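Local coordinates for protein phosphatase 2C (Toxoplasma gondii, PDB 3D8K), which probably removes phosphate from phosphoserine and phosphothreonine in proteins, as a metal-dependent phosphatase of the PP2C family, at residues A52-F57 against M64-N69; M71-D76 against E90-D95; N75-R78 against E83-T86; R78-E83 against T167-S172; Q127-P130 against E135-S138. All coordinates share one frame; numbering follows the deposited sequence.

Interaction 1 (A52-F57 against M64-N69)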
# COMPACT_ATOMS: atom_id res chain seq x y z
N ALA C 52 14.63 -23.99 -1.48
CA ALA C 52 15.32 -24.74 -2.50
C ALA C 52 16.73 -25.15 -2.11
O ALA C 52 17.33 -24.57 -1.21
CB ALA C 52 15.34 -23.96 -3.80
N MSE C 53 17.25 -26.14 -2.80
CA MSE C 53 18.59 -26.63 -2.49
C MSE C 53 19.31 -27.08 -3.76
O MSE C 53 18.80 -27.88 -4.54
CB MSE C 53 18.47 -27.78 -1.52
CG MSE C 53 19.71 -28.04 -0.78
SE MSE C 53 19.21 -28.98 0.83
CE MSE C 53 19.47 -27.48 2.08
N PHE C 54 20.51 -26.55 -3.96
CA PHE C 54 21.27 -26.89 -5.14
C PHE C 54 22.63 -27.45 -4.76
O PHE C 54 23.47 -26.76 -4.21
CB PHE C 54 21.40 -25.65 -6.01
CG PHE C 54 20.08 -25.12 -6.48
CD1 PHE C 54 19.40 -25.76 -7.51
CD2 PHE C 54 19.49 -24.02 -5.86
CE1 PHE C 54 18.15 -25.30 -7.93
CE2 PHE C 54 18.24 -23.55 -6.26
CZ PHE C 54 17.57 -24.19 -7.30
N ASP C 55 22.83 -28.73 -5.04
CA ASP C 55 24.11 -29.36 -4.73
C ASP C 55 24.84 -29.63 -6.04
O ASP C 55 24.46 -30.52 -6.81
CB ASP C 55 23.87 -30.66 -3.95
CG ASP C 55 25.15 -31.34 -3.55
OD1 ASP C 55 26.10 -30.62 -3.18
OD2 ASP C 55 25.22 -32.59 -3.61
N GLY C 56 25.90 -28.87 -6.28
CA GLY C 56 26.65 -29.01 -7.52
C GLY C 56 27.85 -29.94 -7.55
O GLY C 56 28.62 -30.01 -6.59
N PHE C 57 28.01 -30.69 -8.64
CA PHE C 57 29.16 -31.58 -8.73
C PHE C 57 30.33 -30.91 -9.42
O PHE C 57 30.24 -30.43 -10.56
CB PHE C 57 28.84 -32.91 -9.41
CG PHE C 57 27.77 -32.83 -10.44
CD1 PHE C 57 26.43 -32.73 -10.07
CD2 PHE C 57 28.09 -32.96 -11.79
CE1 PHE C 57 25.42 -32.77 -11.03
CE2 PHE C 57 27.09 -33.00 -12.76
CZ PHE C 57 25.75 -32.91 -12.37
N MSE C 64 25.14 -22.07 -8.21
CA MSE C 64 25.01 -20.63 -7.97
C MSE C 64 24.18 -19.84 -8.98
O MSE C 64 23.65 -18.80 -8.64
CB MSE C 64 26.39 -19.98 -7.86
CG MSE C 64 26.33 -18.55 -7.44
SE MSE C 64 25.42 -18.29 -5.69
CE MSE C 64 26.90 -18.98 -4.54
N TRP C 65 24.07 -20.33 -10.21
CA TRP C 65 23.28 -19.67 -11.24
C TRP C 65 21.83 -19.98 -10.92
O TRP C 65 20.94 -19.13 -10.99
CB TRP C 65 23.62 -20.26 -12.60
CG TRP C 65 22.86 -19.65 -13.74
CD1 TRP C 65 23.20 -18.55 -14.46
CD2 TRP C 65 21.62 -20.11 -14.27
NE1 TRP C 65 22.25 -18.30 -15.42
CE2 TRP C 65 21.26 -19.25 -15.33
CE3 TRP C 65 20.76 -21.19 -13.97
CZ2 TRP C 65 20.09 -19.40 -16.08
CZ3 TRP C 65 19.59 -21.35 -14.72
CH2 TRP C 65 19.27 -20.46 -15.76
N LEU C 66 21.61 -21.24 -10.57
CA LEU C 66 20.28 -21.71 -10.24
C LEU C 66 19.70 -21.00 -9.02
O LEU C 66 18.60 -20.46 -9.07
CB LEU C 66 20.33 -23.21 -9.99
CG LEU C 66 20.71 -24.06 -11.19
CD1 LEU C 66 20.96 -25.48 -10.73
CD2 LEU C 66 19.61 -24.02 -12.23
N ALA C 67 20.46 -21.01 -7.93
CA ALA C 67 20.02 -20.38 -6.70
C ALA C 67 19.68 -18.90 -6.86
O ALA C 67 18.85 -18.38 -6.11
CB ALA C 67 21.07 -20.57 -5.61
N GLN C 68 20.29 -18.23 -7.83
CA GLN C 68 20.00 -16.82 -8.04
C GLN C 68 19.10 -16.53 -9.25
O GLN C 68 18.79 -15.37 -9.53
CB GLN C 68 21.30 -16.01 -8.12
CG GLN C 68 22.25 -16.40 -9.25
CD GLN C 68 23.71 -16.19 -8.86
OE1 GLN C 68 24.62 -16.40 -9.68
NE2 GLN C 68 23.94 -15.79 -7.61
N ASN C 69 18.66 -17.57 -9.94
CA ASN C 69 17.79 -17.40 -11.10
C ASN C 69 16.48 -18.16 -10.97
O ASN C 69 15.58 -17.98 -11.78
CB ASN C 69 18.49 -17.89 -12.37
CG ASN C 69 19.53 -16.92 -12.87
OD1 ASN C 69 19.21 -15.80 -13.26
ND2 ASN C 69 20.79 -17.33 -12.86
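The ring of F54 lies against L66 and A67, where strand 48-55 meets helix 61-74. The packing is tight over one ring face. L66 CB stands 3.7 Å from the centroid of the F54 ring, 16° off the ring normal, in a CH-pi contact. One branch of the leucine extends the cover: L66 CD1 is 3.6 Å from F54 CD1. Along the CD2/CE2 side of the ring, A67 CB is 3.8 Å from F54 CD2, and A67 CA is close to F54 CE2. CG of F54 is anti to its carbonyl carbon (chi1 -62°), which carries the ring from the strand to the helix. V35 and V37 of strand 35-41 and L108 and S106 of strand 106-115 bond to the backbone of 52-55 on its two sides.

The loose side is the outer part of the helix. Q68 is exposed there and points away from the strand. Beyond F54 the chain runs into D55 and G56. In PP2C relatives the aspartate of this Asp-Gly sequence binds a catalytic metal; here the D55 carboxylate has a weak, long ion pair with K314 and a weak hydrogen bond from N315. No polar bond joins the two segments; the contact is mostly carbon packing, with the A67 backbone N also over the ring. Its three residues are buried, so burial of apolar surface is what joins helix to sheet at this point.

Interaction 2 (M71-D76 against E90-D95). With SO4 (sulfate ion), chain H.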
# COMPACT_ATOMS: atom_id res chain seq x y z
N MSE C 71 13.90 -18.04 -8.64
CA MSE C 71 12.70 -17.28 -8.33
C MSE C 71 12.21 -16.50 -9.57
O MSE C 71 11.05 -16.09 -9.64
CB MSE C 71 12.97 -16.35 -7.15
CG MSE C 71 13.29 -17.09 -5.85
SE MSE C 71 11.78 -18.17 -5.19
CE MSE C 71 12.74 -19.88 -5.22
N ASN C 72 13.10 -16.32 -10.56
CA ASN C 72 12.72 -15.64 -11.80
C ASN C 72 11.75 -16.56 -12.53
O ASN C 72 10.70 -16.13 -13.00
CB ASN C 72 13.94 -15.42 -12.70
CG ASN C 72 14.75 -14.20 -12.32
OD1 ASN C 72 15.88 -14.01 -12.79
ND2 ASN C 72 14.19 -13.36 -11.45
N TYR C 73 12.13 -17.82 -12.64
CA TYR C 73 11.29 -18.78 -13.32
C TYR C 73 10.06 -19.13 -12.49
O TYR C 73 8.95 -19.15 -13.01
CB TYR C 73 12.09 -20.04 -13.63
CG TYR C 73 13.22 -19.79 -14.60
CD1 TYR C 73 14.36 -19.07 -14.21
CD2 TYR C 73 13.14 -20.22 -15.93
CE1 TYR C 73 15.38 -18.78 -15.11
CE2 TYR C 73 14.16 -19.94 -16.84
CZ TYR C 73 15.27 -19.22 -16.42
OH TYR C 73 16.28 -18.95 -17.31
N LEU C 74 10.25 -19.38 -11.20
CA LEU C 74 9.13 -19.73 -10.33
C LEU C 74 7.96 -18.73 -10.39
O LEU C 74 6.79 -19.13 -10.26
CB LEU C 74 9.63 -19.92 -8.89
CG LEU C 74 9.80 -21.39 -8.49
CD1 LEU C 74 10.08 -22.26 -9.71
CD2 LEU C 74 10.91 -21.52 -7.46
N ASN C 75 8.26 -17.46 -10.60
CA ASN C 75 7.21 -16.46 -10.70
C ASN C 75 6.50 -16.55 -12.04
O ASN C 75 5.68 -15.71 -12.38
CB ASN C 75 7.78 -15.06 -10.51
CG ASN C 75 7.90 -14.68 -9.06
OD1 ASN C 75 6.90 -14.66 -8.33
ND2 ASN C 75 9.11 -14.39 -8.61
N ASP C 76 6.84 -17.58 -12.80
CA ASP C 76 6.22 -17.79 -14.10
C ASP C 76 5.23 -18.93 -14.04
O ASP C 76 4.47 -19.16 -14.98
CB ASP C 76 7.30 -18.07 -15.14
CG ASP C 76 8.06 -16.81 -15.54
OD1 ASP C 76 9.28 -16.89 -15.80
OD2 ASP C 76 7.41 -15.74 -15.61
N GLU C 90 12.29 -27.12 -17.40
CA GLU C 90 12.70 -27.20 -18.80
C GLU C 90 13.43 -25.94 -19.18
O GLU C 90 14.59 -25.97 -19.60
CB GLU C 90 11.47 -27.39 -19.69
CG GLU C 90 11.77 -27.40 -21.21
CD GLU C 90 11.85 -26.00 -21.81
OE1 GLU C 90 12.30 -25.87 -22.97
OE2 GLU C 90 11.46 -25.03 -21.13
N ARG C 91 12.74 -24.81 -19.03
CA ARG C 91 13.29 -23.51 -19.35
C ARG C 91 14.61 -23.27 -18.65
O ARG C 91 15.59 -22.89 -19.28
CB ARG C 91 12.30 -22.42 -18.96
CG ARG C 91 10.98 -22.58 -19.65
CD ARG C 91 10.05 -21.44 -19.40
NE ARG C 91 8.87 -21.58 -20.24
CZ ARG C 91 7.84 -20.74 -20.25
NH1 ARG C 91 7.84 -19.68 -19.45
NH2 ARG C 91 6.81 -20.96 -21.06
N MSE C 92 14.63 -23.49 -17.34
CA MSE C 92 15.85 -23.29 -16.57
C MSE C 92 16.98 -24.10 -17.17
O MSE C 92 18.00 -23.54 -17.56
CB MSE C 92 15.64 -23.71 -15.12
CG MSE C 92 14.64 -22.86 -14.36
SE MSE C 92 14.47 -23.50 -12.52
CE MSE C 92 16.28 -22.91 -12.00
N ASP C 93 16.81 -25.41 -17.26
CA ASP C 93 17.86 -26.26 -17.80
C ASP C 93 18.23 -25.78 -19.18
O ASP C 93 19.36 -25.91 -19.61
CB ASP C 93 17.43 -27.73 -17.86
CG ASP C 93 18.61 -28.68 -18.08
OD1 ASP C 93 18.50 -29.60 -18.93
OD2 ASP C 93 19.65 -28.51 -17.41
N GLY C 94 17.25 -25.23 -19.88
CA GLY C 94 17.51 -24.72 -21.21
C GLY C 94 18.38 -23.48 -21.15
O GLY C 94 19.47 -23.44 -21.72
N ASP C 95 17.92 -22.46 -20.43
CA ASP C 95 18.65 -21.22 -20.32
C ASP C 95 20.00 -21.40 -19.67
O ASP C 95 20.94 -20.65 -19.93
CB ASP C 95 17.81 -20.19 -19.56
CG ASP C 95 16.44 -19.94 -20.21
OD1 ASP C 95 15.67 -19.10 -19.70
OD2 ASP C 95 16.13 -20.60 -21.24
S SO4 H . 4.19 -18.46 -19.80
O1 SO4 H . 4.13 -19.16 -21.09
O2 SO4 H . 2.85 -18.40 -19.22
O3 SO4 H . 5.09 -19.19 -18.91
O4 SO4 H . 4.68 -17.09 -19.99
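The Y73 ring has M92 CG over one face, 3.6 Å from its centroid and 21° off the normal. D95 OD1 and R91 CB lie at its edge. M92 is a selenomethionine. Its SE sits obliquely to the same ring, 5.0 Å from the centroid, in a Met-aromatic contact. The chain bends at chi3 (69°), beyond the carbon that does the touching.

At its polar end, Y73 OH donates to D95 OD1, with ring and carboxylate planes 55° apart. The modelled length of this bond is very short and not to be relied on. R91 touches the ring through its aliphatic base, CB to Y73 CE2 at 3.8 Å. Its extended chain then carries the guanidinium on to a sulfate, probably from the crystallisation liquor. R91 NH1 donates to sulfate O3 at 2.8 Å. R91 NH2 gives a nearly straight bond to sulfate O1 at 3.2 Å and a weak one to O3. R156 of the second subunit binds the same ion.

The contact pairs the end of helix 61-74 with helix 82-97. W65, L66 and V70, further back on helix 61-74, also pack on Y73, M92 or D95. M71 and L74 turn to V50 of strand 48-55, so helix 61-74 lies on the sheet.

Interaction 3 (N75-R78 against E83-T86). With SO4 (sulfate ion), chain H.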
# COMPACT_ATOMS: atom_id res chain seq x y z
N ASN C 75 8.26 -17.46 -10.60
CA ASN C 75 7.21 -16.46 -10.70
C ASN C 75 6.50 -16.55 -12.04
O ASN C 75 5.68 -15.71 -12.38
CB ASN C 75 7.78 -15.06 -10.51
CG ASN C 75 7.90 -14.68 -9.06
OD1 ASN C 75 6.90 -14.66 -8.33
ND2 ASN C 75 9.11 -14.39 -8.61
N ASP C 76 6.84 -17.58 -12.80
CA ASP C 76 6.22 -17.79 -14.10
C ASP C 76 5.23 -18.93 -14.04
O ASP C 76 4.47 -19.16 -14.98
CB ASP C 76 7.30 -18.07 -15.14
CG ASP C 76 8.06 -16.81 -15.54
OD1 ASP C 76 9.28 -16.89 -15.80
OD2 ASP C 76 7.41 -15.74 -15.61
N LEU C 77 5.22 -19.65 -12.91
CA LEU C 77 4.28 -20.75 -12.71
C LEU C 77 2.87 -20.18 -12.74
O LEU C 77 2.54 -19.27 -11.96
CB LEU C 77 4.52 -21.41 -11.34
CG LEU C 77 5.81 -22.19 -11.13
CD1 LEU C 77 6.00 -22.46 -9.65
CD2 LEU C 77 5.76 -23.47 -11.93
N ARG C 78 2.03 -20.71 -13.63
CA ARG C 78 0.64 -20.25 -13.75
C ARG C 78 -0.20 -20.85 -12.64
O ARG C 78 -1.37 -20.54 -12.49
CB ARG C 78 0.04 -20.66 -15.08
CG ARG C 78 0.68 -20.01 -16.26
CD ARG C 78 -0.25 -20.05 -17.43
NE ARG C 78 0.38 -19.50 -18.61
CZ ARG C 78 -0.27 -19.16 -19.72
NH1 ARG C 78 -1.58 -19.32 -19.79
NH2 ARG C 78 0.40 -18.66 -20.74
N GLU C 83 2.67 -30.28 -13.75
CA GLU C 83 2.81 -29.75 -15.10
C GLU C 83 3.51 -28.40 -15.16
O GLU C 83 4.42 -28.20 -15.97
CB GLU C 83 1.44 -29.62 -15.77
CG GLU C 83 0.62 -30.90 -15.68
CD GLU C 83 -0.53 -30.80 -14.68
OE1 GLU C 83 -1.62 -30.32 -15.07
OE2 GLU C 83 -0.34 -31.19 -13.50
N GLU C 84 3.10 -27.49 -14.29
CA GLU C 84 3.70 -26.16 -14.26
C GLU C 84 5.13 -26.16 -13.70
O GLU C 84 5.97 -25.39 -14.16
CB GLU C 84 2.83 -25.21 -13.45
CG GLU C 84 2.80 -23.81 -14.01
CD GLU C 84 2.20 -23.76 -15.41
OE1 GLU C 84 1.02 -24.14 -15.57
OE2 GLU C 84 2.91 -23.35 -16.35
N ILE C 85 5.41 -27.02 -12.73
CA ILE C 85 6.73 -27.08 -12.13
C ILE C 85 7.74 -27.75 -13.06
O ILE C 85 8.92 -27.38 -13.10
CB ILE C 85 6.70 -27.86 -10.79
CG1 ILE C 85 5.81 -27.13 -9.77
CG2 ILE C 85 8.09 -27.99 -10.22
CD1 ILE C 85 5.59 -27.90 -8.46
N THR C 86 7.27 -28.75 -13.81
CA THR C 86 8.12 -29.47 -14.75
C THR C 86 8.53 -28.58 -15.92
O THR C 86 9.67 -28.62 -16.38
CB THR C 86 7.38 -30.71 -15.30
OG1 THR C 86 7.26 -31.69 -14.26
CG2 THR C 86 8.13 -31.31 -16.46
S SO4 H . 4.19 -18.46 -19.80
O1 SO4 H . 4.13 -19.16 -21.09
O2 SO4 H . 2.85 -18.40 -19.22
O3 SO4 H . 5.09 -19.19 -18.91
O4 SO4 H . 4.68 -17.09 -19.99
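L77 and E84 make the apolar part of this contact. L77 CD2 lies 3.6 Å from E84 CG and beside the E84 backbone carbonyl. The same methyl reaches I85, with L77 CD2 4.3 Å from I85 CG1. L77 and I85 both pack on F111 of strand 106-115.

R78 and E84 meet without an ion pair. Their guanidinium and carboxylate planes are only 15° apart, but R78 NE and E84 OE2 are 5.1 Å from each other. Their side chains come closest at R78 CB and E84 OE1, 3.6 Å; E84 CG lies beside R78 N. The glutamate chain bends at chi2 (63°), which folds its carboxylate back beside the loop. Its main polar partner is R156 of the second subunit, in a salt bridge from E84 OE2.

The bonds of the R78 guanidinium also lead outward. R78 NE and NH2 both donate to sulfate O2, at 2.8 and 2.9 Å. R78 NH1 donates to the carbonyl of P118 of the second subunit. With R91 of this chain and R156 of the second subunit, three arginines gather round this anion.

The arrangement is an alpha-alpha hairpin: two roughly antiparallel helices joined by a short loop. Residues 75-78 leave helix 61-74 and turn back onto the first turn of helix 82-97, at a subunit interface.

Interaction 4 (R78-E83 against T167-S172). With SO4 (sulfate ion), chain H.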
# COMPACT_ATOMS: atom_id res chain seq x y z
N ARG C 78 2.03 -20.71 -13.63
CA ARG C 78 0.64 -20.25 -13.75
C ARG C 78 -0.20 -20.85 -12.64
O ARG C 78 -1.37 -20.54 -12.49
CB ARG C 78 0.04 -20.66 -15.08
CG ARG C 78 0.68 -20.01 -16.26
CD ARG C 78 -0.25 -20.05 -17.43
NE ARG C 78 0.38 -19.50 -18.61
CZ ARG C 78 -0.27 -19.16 -19.72
NH1 ARG C 78 -1.58 -19.32 -19.79
NH2 ARG C 78 0.40 -18.66 -20.74
N ASP C 79 0.43 -21.73 -11.89
CA ASP C 79 -0.19 -22.39 -10.77
C ASP C 79 0.89 -23.32 -10.27
O ASP C 79 1.84 -23.62 -10.98
CB ASP C 79 -1.42 -23.17 -11.21
CG ASP C 79 -2.14 -23.81 -10.05
OD1 ASP C 79 -2.20 -23.16 -8.98
OD2 ASP C 79 -2.64 -24.94 -10.21
N VAL C 80 0.77 -23.76 -9.03
CA VAL C 80 1.78 -24.63 -8.48
C VAL C 80 1.30 -26.07 -8.52
O VAL C 80 0.45 -26.47 -7.74
CB VAL C 80 2.16 -24.20 -7.04
CG1 VAL C 80 0.90 -23.88 -6.26
CG2 VAL C 80 2.94 -25.30 -6.34
N ASN C 81 1.84 -26.82 -9.48
CA ASN C 81 1.52 -28.22 -9.67
C ASN C 81 2.60 -28.87 -10.52
O ASN C 81 3.54 -28.21 -10.97
CB ASN C 81 0.15 -28.41 -10.35
CG ASN C 81 0.10 -27.85 -11.77
OD1 ASN C 81 0.89 -28.22 -12.63
ND2 ASN C 81 -0.84 -26.96 -12.01
N GLU C 82 2.47 -30.17 -10.73
CA GLU C 82 3.43 -30.91 -11.52
C GLU C 82 3.69 -30.31 -12.89
O GLU C 82 4.79 -29.86 -13.17
CB GLU C 82 2.97 -32.36 -11.65
CG GLU C 82 3.74 -33.18 -12.64
CD GLU C 82 3.34 -34.64 -12.58
OE1 GLU C 82 3.80 -35.43 -13.42
OE2 GLU C 82 2.55 -34.99 -11.67
N GLU C 83 2.67 -30.28 -13.75
CA GLU C 83 2.81 -29.75 -15.10
C GLU C 83 3.51 -28.40 -15.16
O GLU C 83 4.42 -28.20 -15.97
CB GLU C 83 1.44 -29.62 -15.77
CG GLU C 83 0.62 -30.90 -15.68
CD GLU C 83 -0.53 -30.80 -14.68
OE1 GLU C 83 -1.62 -30.32 -15.07
OE2 GLU C 83 -0.34 -31.19 -13.50
N THR C 167 0.05 -27.90 2.60
CA THR C 167 0.25 -28.67 1.39
C THR C 167 1.70 -28.56 0.96
O THR C 167 2.23 -27.47 0.81
CB THR C 167 -0.62 -28.17 0.24
OG1 THR C 167 -1.97 -28.56 0.49
CG2 THR C 167 -0.17 -28.78 -1.06
N ILE C 168 2.34 -29.70 0.78
CA ILE C 168 3.73 -29.71 0.37
C ILE C 168 3.95 -30.29 -1.01
O ILE C 168 3.46 -31.36 -1.34
CB ILE C 168 4.58 -30.52 1.34
CG1 ILE C 168 4.57 -29.84 2.72
CG2 ILE C 168 5.99 -30.66 0.79
CD1 ILE C 168 5.16 -30.71 3.81
N HIS C 169 4.69 -29.54 -1.81
CA HIS C 169 5.05 -29.97 -3.16
C HIS C 169 6.55 -30.10 -3.18
O HIS C 169 7.29 -29.17 -2.84
CB HIS C 169 4.65 -28.94 -4.21
CG HIS C 169 3.22 -29.02 -4.63
ND1 HIS C 169 2.19 -28.50 -3.88
CD2 HIS C 169 2.64 -29.57 -5.72
CE1 HIS C 169 1.04 -28.72 -4.49
NE2 HIS C 169 1.29 -29.37 -5.62
N VAL C 170 7.03 -31.27 -3.57
CA VAL C 170 8.45 -31.42 -3.65
C VAL C 170 8.85 -31.70 -5.08
O VAL C 170 8.32 -32.60 -5.71
CB VAL C 170 8.95 -32.56 -2.76
CG1 VAL C 170 10.47 -32.69 -2.90
CG2 VAL C 170 8.56 -32.31 -1.32
N ALA C 171 9.76 -30.88 -5.59
CA ALA C 171 10.28 -31.05 -6.94
C ALA C 171 11.70 -31.52 -6.77
O ALA C 171 12.60 -30.70 -6.62
CB ALA C 171 10.26 -29.72 -7.68
N SER C 172 11.91 -32.83 -6.76
CA SER C 172 13.25 -33.39 -6.59
C SER C 172 13.90 -33.80 -7.90
O SER C 172 13.27 -34.39 -8.78
CB SER C 172 13.23 -34.60 -5.64
OG SER C 172 12.90 -35.80 -6.32
S SO4 H . 4.19 -18.46 -19.80
O1 SO4 H . 4.13 -19.16 -21.09
O2 SO4 H . 2.85 -18.40 -19.22
O3 SO4 H . 5.09 -19.19 -18.91
O4 SO4 H . 4.68 -17.09 -19.99
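V80 and H169 join the N-cap region of helix 82-97 to strand 165-173, in the six-stranded antiparallel sheet of the PP2C beta sandwich. One methyl makes the main contact. V80 CG2 sits almost over the centre of the H169 ring, 4.1 Å from the centroid and 10° off the normal. This is a CH-pi contact at van der Waals range. V80 CG2 gets there by lying opposite the backbone N across the CA-CB bond, with CG1 held between N and the carbonyl carbon (chi1 44°).

At the other end of the contact, H169 NE2 is 3.7 Å from V80 O, which is too long for a hydrogen bond. N81 CA comes obliquely to the ring. F111 of strand 106-115 packs on both V80 and H169, and T256 of strand 253-259 also touches the histidine.

The loop is shaped by its own polar bonds. N81 is the N-cap of helix 82-97: its OD1 accepts a bond from the backbone N of E84. That bond takes up an N-H of the first turn, which has no helical carbonyl before it. The asparagine's amide is used too. N81 ND2 donates in its own amide plane to D79 OD2 at 3.2 Å, meeting the anti side of the carboxylate, 35° out of the carboxylate plane.

Interaction 5 (Q127-P130 against E135-S138)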
# COMPACT_ATOMS: atom_id res chain seq x y z
N GLN C 127 0.51 -39.05 1.27
CA GLN C 127 0.82 -38.52 -0.05
C GLN C 127 -0.48 -38.25 -0.77
O GLN C 127 -1.40 -39.04 -0.71
CB GLN C 127 1.64 -39.51 -0.88
CG GLN C 127 2.45 -38.82 -1.99
CD GLN C 127 3.40 -39.77 -2.73
OE1 GLN C 127 3.91 -40.75 -2.16
NE2 GLN C 127 3.66 -39.46 -3.99
N ILE C 128 -0.56 -37.12 -1.44
CA ILE C 128 -1.76 -36.79 -2.17
C ILE C 128 -1.62 -37.28 -3.60
O ILE C 128 -0.70 -36.88 -4.33
CB ILE C 128 -2.01 -35.27 -2.13
CG1 ILE C 128 -2.29 -34.85 -0.68
CG2 ILE C 128 -3.14 -34.89 -3.07
CD1 ILE C 128 -2.44 -33.38 -0.49
N VAL C 129 -2.51 -38.18 -4.00
CA VAL C 129 -2.48 -38.70 -5.36
C VAL C 129 -3.05 -37.62 -6.27
O VAL C 129 -4.09 -37.04 -5.98
CB VAL C 129 -3.32 -40.01 -5.49
CG1 VAL C 129 -3.33 -40.48 -6.93
CG2 VAL C 129 -2.74 -41.09 -4.59
N PRO C 130 -2.36 -37.33 -7.37
CA PRO C 130 -2.84 -36.30 -8.29
C PRO C 130 -3.97 -36.77 -9.18
O PRO C 130 -4.13 -37.97 -9.42
CB PRO C 130 -1.59 -35.97 -9.09
CG PRO C 130 -0.88 -37.27 -9.15
CD PRO C 130 -1.02 -37.80 -7.75
N GLU C 135 -1.42 -44.52 -13.16
CA GLU C 135 -0.61 -45.56 -12.53
C GLU C 135 0.24 -45.02 -11.39
O GLU C 135 1.47 -45.14 -11.40
CB GLU C 135 0.32 -46.21 -13.56
CG GLU C 135 1.06 -45.20 -14.43
CD GLU C 135 2.35 -45.77 -15.02
OE1 GLU C 135 3.34 -45.89 -14.26
OE2 GLU C 135 2.36 -46.10 -16.23
N PHE C 136 -0.41 -44.45 -10.39
CA PHE C 136 0.31 -43.88 -9.26
C PHE C 136 1.05 -44.90 -8.39
O PHE C 136 0.51 -45.95 -8.04
CB PHE C 136 -0.65 -43.07 -8.41
CG PHE C 136 -0.07 -42.61 -7.12
CD1 PHE C 136 -0.09 -43.42 -6.00
CD2 PHE C 136 0.55 -41.37 -7.03
CE1 PHE C 136 0.47 -43.00 -4.81
CE2 PHE C 136 1.11 -40.94 -5.85
CZ PHE C 136 1.08 -41.76 -4.74
N THR C 137 2.29 -44.57 -8.03
CA THR C 137 3.15 -45.40 -7.19
C THR C 137 3.81 -44.51 -6.13
O THR C 137 3.34 -44.42 -4.99
CB THR C 137 4.26 -46.06 -8.03
OG1 THR C 137 3.67 -46.63 -9.20
CG2 THR C 137 4.97 -47.15 -7.23
N SER C 138 4.90 -43.86 -6.50
CA SER C 138 5.58 -42.94 -5.60
C SER C 138 6.25 -43.41 -4.32
O SER C 138 6.16 -44.58 -3.92
CB SER C 138 4.64 -41.78 -5.28
OG SER C 138 4.49 -40.95 -6.43
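V129 and F136 lie at the centre of the first shell, between strand 127-129 of a small antiparallel sheet and the loop that follows it. V129 CG2 stands over the centre of the F136 ring, 3.7 Å from the centroid and 8° off the normal. This is a face-on CH-pi contact. The other methyl also helps: V129 CG1 is 3.9 Å from F136 CG. P130 adds its ring from an oblique direction, with P130 CD 4.0 Å from F136 CD2. Q127 meets the phenylalanine at its rim, where the amide lies at the ring edge. The exact place of this amide is doubtful.

S138 also lies beside the Q127 amide, but the fit of those two side chains is doubtful in the model.

The torsions set up this geometry. Q127 is extended beyond CG, and as modelled this brings its amide across to the loop. F136 CG is opposite its backbone N (chi1 171°), which swings the ring back toward the strand.

Further out, V124 of strand 120-124 packs on both V129 and F136. The V129 backbone bonds to R122 of that strand. I128 points away from the loop, and its backbone bonds to T256 of strand 253-259. In the loop, E135 is poorly ordered, so one bond there is tentative: T137 OG1 makes a weak hydrogen bond to E135 O, at 3.4 Å.

How the interactions relate
Interactions 1 to 4 follow the helix pair 61-74 and 82-97 and the six-stranded sheet beside it. Interactions 1 and 2 touch: L66 CD2 is 3.5 Å from M92 CE. Interactions 2 and 3 share N75 and D76. Interactions 3 and 4 share R78 and E83, and I85 CG2 lies 3.8 Å from A171 CB. A sulfate, probably from the crystallisation liquor, is bound by R91 of interaction 2 and by R78, which interactions 3 and 4 share. Interaction 5 stands apart, its centre about 13 Å from that of interaction 4. D55 of interaction 1 lies where PP2C relatives bind their catalytic metals; here it has weak contacts to K314 and N315.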